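Local coordinates for protein PML (Homo sapiens, PDB 6IMQ), which probably scaffolds nuclear bodies as a TRIM-family protein, its zinc-binding B1-box forming multimers that regulate the biogenesis of those bodies, at residues B[20-26]-B[43-49]. Numbering follows the deposited sequence.
Sequences DFWCFEC and KHEARPL. With ZN (zinc ion), chain I.
B-boxes show how a zinc ion can pin the end of a small β-sheet. Strands 21-23 and 46-48 run antiparallel, axes 4.7 Å apart at 164°, in the register Phe21-Pro48, Trp22-Arg47, Cys23-Ala46. Trp22 and Arg47 form the hydrogen-bonded pair (Trp22 N–Arg47 O 2.9 Å, Arg47 N–Trp22 O 2.8 Å); Leu49 N–Asp20 O (3.0 Å) and Phe24 N–Glu45 O (2.9 Å) extend the ladder. Beyond Cys23, residues 24-26 take helical backbone angles, bringing Cys26 back beside it; His44 (chi1 -73°) comes from the other segment. Cys23 SG, Cys26 SG and His44 ND1 bind zinc at 2.3, 2.2 and 2.1 Å; His38 completes the site. Glu25 CB sits over the His44 ring face, 3.9 Å from its centroid (CH-pi), and the carboxylate leads on to backbone, Glu25 OE2 weakly accepting Glu45 N (2.6 Å). Arg47, chi1 p, sets CG 3.7 Å from Phe24 CZ. Strand 28-30 flanks 21-23 on its other edge, Phe21 stacks on Phe35 of helix 32-41, and the second subunit packs against Arg47 and Pro48.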
ATOM      1  N   ASP B  20       2.887   9.171   1.808  1.00 30.44           N
ATOM      2  CA  ASP B  20       2.610   8.097   2.749  1.00 31.29           C
ATOM      3  C   ASP B  20       1.825   6.958   2.131  1.00 22.48           C
ATOM      4  O   ASP B  20       1.723   5.895   2.750  1.00 19.39           O
ATOM      5  CB  ASP B  20       1.840   8.628   3.959  1.00 44.15           C
ATOM      6  CG  ASP B  20       2.663   9.571   4.802  1.00 55.42           C
ATOM      7  OD1 ASP B  20       3.868   9.306   5.004  1.00 54.82           O
ATOM      8  OD2 ASP B  20       2.095  10.580   5.261  1.00 65.14           O
ATOM      9  N   PHE B  21       1.264   7.142   0.942  1.00 19.09           N
ATOM     10  CA  PHE B  21       0.421   6.150   0.312  1.00 17.61           C
ATOM     11  C   PHE B  21       0.751   6.076  -1.165  1.00 18.59           C
ATOM     12  O   PHE B  21       1.258   7.021  -1.772  1.00 18.72           O
ATOM     13  CB  PHE B  21      -1.059   6.466   0.516  1.00 20.06           C
ATOM     14  CG  PHE B  21      -1.479   6.390   1.935  1.00 25.76           C
ATOM     15  CD1 PHE B  21      -1.289   7.460   2.790  1.00 29.44           C
ATOM     16  CD2 PHE B  21      -2.042   5.229   2.427  1.00 31.95           C
ATOM     17  CE1 PHE B  21      -1.671   7.378   4.110  1.00 35.11           C
ATOM     18  CE2 PHE B  21      -2.426   5.134   3.742  1.00 36.05           C
ATOM     19  CZ  PHE B  21      -2.239   6.208   4.593  1.00 37.50           C
ATOM     20  N   TRP B  22       0.499   4.899  -1.713  1.00 19.05           N
ATOM     21  CA  TRP B  22       0.650   4.615  -3.130  1.00 22.60           C
ATOM     22  C   TRP B  22      -0.684   4.077  -3.606  1.00 24.44           C
ATOM     23  O   TRP B  22      -1.234   3.146  -3.004  1.00 26.20           O
ATOM     24  CB  TRP B  22       1.765   3.608  -3.383  1.00 24.55           C
ATOM     25  CG  TRP B  22       1.826   3.080  -4.789  1.00 26.75           C
ATOM     26  CD1 TRP B  22       1.436   1.846  -5.211  1.00 29.65           C
ATOM     27  CD2 TRP B  22       2.323   3.760  -5.950  1.00 25.07           C
ATOM     28  NE1 TRP B  22       1.659   1.709  -6.560  1.00 28.71           N
ATOM     29  CE2 TRP B  22       2.206   2.871  -7.038  1.00 26.32           C
ATOM     30  CE3 TRP B  22       2.858   5.031  -6.172  1.00 26.81           C
ATOM     31  CZ2 TRP B  22       2.595   3.217  -8.328  1.00 25.82           C
ATOM     32  CZ3 TRP B  22       3.248   5.370  -7.455  1.00 27.83           C
ATOM     33  CH2 TRP B  22       3.117   4.466  -8.516  1.00 27.86           C
ATOM     34  N   CYS B  23      -1.219   4.670  -4.656  1.00 23.55           N
ATOM     35  CA  CYS B  23      -2.447   4.183  -5.258  1.00 24.66           C
ATOM     36  C   CYS B  23      -2.104   3.329  -6.471  1.00 24.25           C
ATOM     37  O   CYS B  23      -1.428   3.794  -7.397  1.00 21.81           O
ATOM     38  CB  CYS B  23      -3.376   5.320  -5.663  1.00 27.27           C
ATOM     39  SG  CYS B  23      -4.851   4.623  -6.396  1.00 27.12           S
ATOM     40  N   PHE B  24      -2.602   2.093  -6.483  1.00 22.90           N
ATOM     41  CA  PHE B  24      -2.283   1.180  -7.571  1.00 27.12           C
ATOM     42  C   PHE B  24      -3.010   1.535  -8.864  1.00 32.14           C
ATOM     43  O   PHE B  24      -2.505   1.235  -9.951  1.00 33.65           O
ATOM     44  CB  PHE B  24      -2.616  -0.253  -7.151  1.00 24.41           C
ATOM     45  CG  PHE B  24      -1.722  -0.787  -6.081  1.00 25.65           C
ATOM     46  CD1 PHE B  24      -0.407  -1.091  -6.367  1.00 27.37           C
ATOM     47  CD2 PHE B  24      -2.186  -0.987  -4.789  1.00 26.35           C
ATOM     48  CE1 PHE B  24       0.435  -1.581  -5.399  1.00 28.55           C
ATOM     49  CE2 PHE B  24      -1.348  -1.482  -3.813  1.00 27.18           C
ATOM     50  CZ  PHE B  24      -0.031  -1.779  -4.119  1.00 28.74           C
ATOM     51  N   GLU B  25      -4.180   2.169  -8.784  1.00 32.24           N
ATOM     52  CA  GLU B  25      -4.894   2.482 -10.017  1.00 33.78           C
ATOM     53  C   GLU B  25      -4.582   3.881 -10.544  1.00 30.90           C
ATOM     54  O   GLU B  25      -4.514   4.075 -11.763  1.00 28.75           O
ATOM     55  CB  GLU B  25      -6.402   2.313  -9.810  1.00 42.02           C
ATOM     56  CG  GLU B  25      -6.854   0.852  -9.880  1.00 51.30           C
ATOM     57  CD  GLU B  25      -7.471   0.362  -8.580  1.00 58.26           C
ATOM     58  OE1 GLU B  25      -8.652  -0.041  -8.598  1.00 60.26           O
ATOM     59  OE2 GLU B  25      -6.778   0.391  -7.542  1.00 60.61           O
ATOM     60  N   CYS B  26      -4.380   4.863  -9.660  1.00 31.88           N
ATOM     61  CA  CYS B  26      -3.894   6.158 -10.125  1.00 32.85           C
ATOM     62  C   CYS B  26      -2.408   6.102 -10.486  1.00 32.52           C
ATOM     63  O   CYS B  26      -1.950   6.886 -11.323  1.00 45.04           O
ATOM     64  CB  CYS B  26      -4.104   7.243  -9.062  1.00 31.10           C
ATOM     65  SG  CYS B  26      -5.790   7.661  -8.581  1.00 36.26           S
ATOM     66  N   LYS B  43     -12.721   4.892  -5.302  1.00 32.98           N
ATOM     67  CA  LYS B  43     -12.599   3.564  -4.696  1.00 39.86           C
ATOM     68  C   LYS B  43     -11.490   2.837  -5.461  1.00 36.48           C
ATOM     69  O   LYS B  43     -11.752   2.106  -6.419  1.00 35.31           O
ATOM     70  CB  LYS B  43     -13.933   2.791  -4.705  1.00 49.27           C
ATOM     71  CG  LYS B  43     -14.754   2.869  -5.984  1.00 54.89           C
ATOM     72  CD  LYS B  43     -16.042   3.680  -5.788  1.00 60.69           C
ATOM     73  CE  LYS B  43     -17.308   2.820  -5.872  1.00 65.45           C
ATOM     74  NZ  LYS B  43     -17.902   2.739  -7.243  1.00 65.48           N
ATOM     75  N   HIS B  44     -10.247   3.058  -5.035  1.00 36.17           N
ATOM     76  CA  HIS B  44      -9.073   2.483  -5.673  1.00 33.68           C
ATOM     77  C   HIS B  44      -8.309   1.614  -4.682  1.00 36.17           C
ATOM     78  O   HIS B  44      -8.243   1.929  -3.489  1.00 36.97           O
ATOM     79  CB  HIS B  44      -8.126   3.575  -6.194  1.00 30.48           C
ATOM     80  CG  HIS B  44      -8.615   4.285  -7.419  1.00 32.46           C
ATOM     81  ND1 HIS B  44      -7.912   5.319  -8.001  1.00 37.86           N
ATOM     82  CD2 HIS B  44      -9.719   4.107  -8.182  1.00 33.65           C
ATOM     83  CE1 HIS B  44      -8.564   5.751  -9.063  1.00 32.61           C
ATOM     84  NE2 HIS B  44      -9.665   5.034  -9.198  1.00 32.71           N
ATOM     85  N   GLU B  45      -7.731   0.521  -5.178  1.00 36.37           N
ATOM     86  CA  GLU B  45      -6.740  -0.209  -4.400  1.00 39.16           C
ATOM     87  C   GLU B  45      -5.533   0.683  -4.151  1.00 31.13           C
ATOM     88  O   GLU B  45      -4.981   1.276  -5.083  1.00 25.89           O
ATOM     89  CB  GLU B  45      -6.299  -1.470  -5.136  1.00 51.12           C
ATOM     90  CG  GLU B  45      -7.065  -2.725  -4.814  1.00 67.48           C
ATOM     91  CD  GLU B  45      -6.358  -3.956  -5.350  1.00 83.36           C
ATOM     92  OE1 GLU B  45      -6.110  -4.023  -6.576  1.00 88.56           O
ATOM     93  OE2 GLU B  45      -6.027  -4.848  -4.542  1.00 90.72           O
ATOM     94  N   ALA B  46      -5.105   0.760  -2.898  1.00 29.99           N
ATOM     95  CA  ALA B  46      -3.957   1.581  -2.539  1.00 28.53           C
ATOM     96  C   ALA B  46      -3.348   0.994  -1.285  1.00 32.34           C
ATOM     97  O   ALA B  46      -3.972   0.189  -0.583  1.00 37.41           O
ATOM     98  CB  ALA B  46      -4.348   3.047  -2.326  1.00 23.60           C
ATOM     99  N   ARG B  47      -2.130   1.418  -0.990  1.00 29.51           N
ATOM    100  CA  ARG B  47      -1.464   0.870   0.170  1.00 30.44           C
ATOM    101  C   ARG B  47      -0.614   1.907   0.882  1.00 26.21           C
ATOM    102  O   ARG B  47      -0.091   2.837   0.253  1.00 23.75           O
ATOM    103  CB  ARG B  47      -0.574  -0.315  -0.223  1.00 31.00           C
ATOM    104  CG  ARG B  47       0.692   0.079  -0.946  1.00 28.65           C
ATOM    105  CD  ARG B  47       1.727  -0.925  -0.522  1.00 28.76           C
ATOM    106  NE  ARG B  47       2.894  -1.046  -1.369  1.00 28.01           N
ATOM    107  CZ  ARG B  47       4.120  -0.749  -0.959  1.00 29.43           C
ATOM    108  NH1 ARG B  47       4.326  -0.296   0.272  1.00 28.27           N
ATOM    109  NH2 ARG B  47       5.141  -0.910  -1.780  1.00 33.21           N
ATOM    110  N   PRO B  48      -0.446   1.753   2.192  1.00 27.41           N
ATOM    111  CA  PRO B  48       0.593   2.513   2.889  1.00 27.02           C
ATOM    112  C   PRO B  48       1.955   2.179   2.309  1.00 25.79           C
ATOM    113  O   PRO B  48       2.184   1.084   1.793  1.00 26.00           O
ATOM    114  CB  PRO B  48       0.470   2.047   4.346  1.00 30.90           C
ATOM    115  CG  PRO B  48      -0.933   1.454   4.446  1.00 34.45           C
ATOM    116  CD  PRO B  48      -1.167   0.834   3.093  1.00 32.31           C
ATOM    117  N   LEU B  49       2.856   3.148   2.374  1.00 25.34           N
ATOM    118  CA  LEU B  49       4.252   2.906   2.056  1.00 28.67           C
ATOM    119  C   LEU B  49       4.941   2.350   3.294  1.00 36.07           C
ATOM    120  O   LEU B  49       4.613   2.728   4.422  1.00 41.41           O
ATOM    121  CB  LEU B  49       4.936   4.188   1.592  1.00 25.79           C
ATOM    122  CG  LEU B  49       4.475   4.715   0.235  1.00 25.85           C
ATOM    123  CD1 LEU B  49       5.110   6.110   0.075  1.00 31.36           C
ATOM    124  CD2 LEU B  49       4.830   3.843  -0.923  1.00 20.85           C
TER
HETATM  125 ZN    ZN I 203      -6.360   6.294  -6.978  1.00 34.10          ZN
HETATM  126  O   HOH W   1       3.364   5.246   5.404  1.00 48.22           O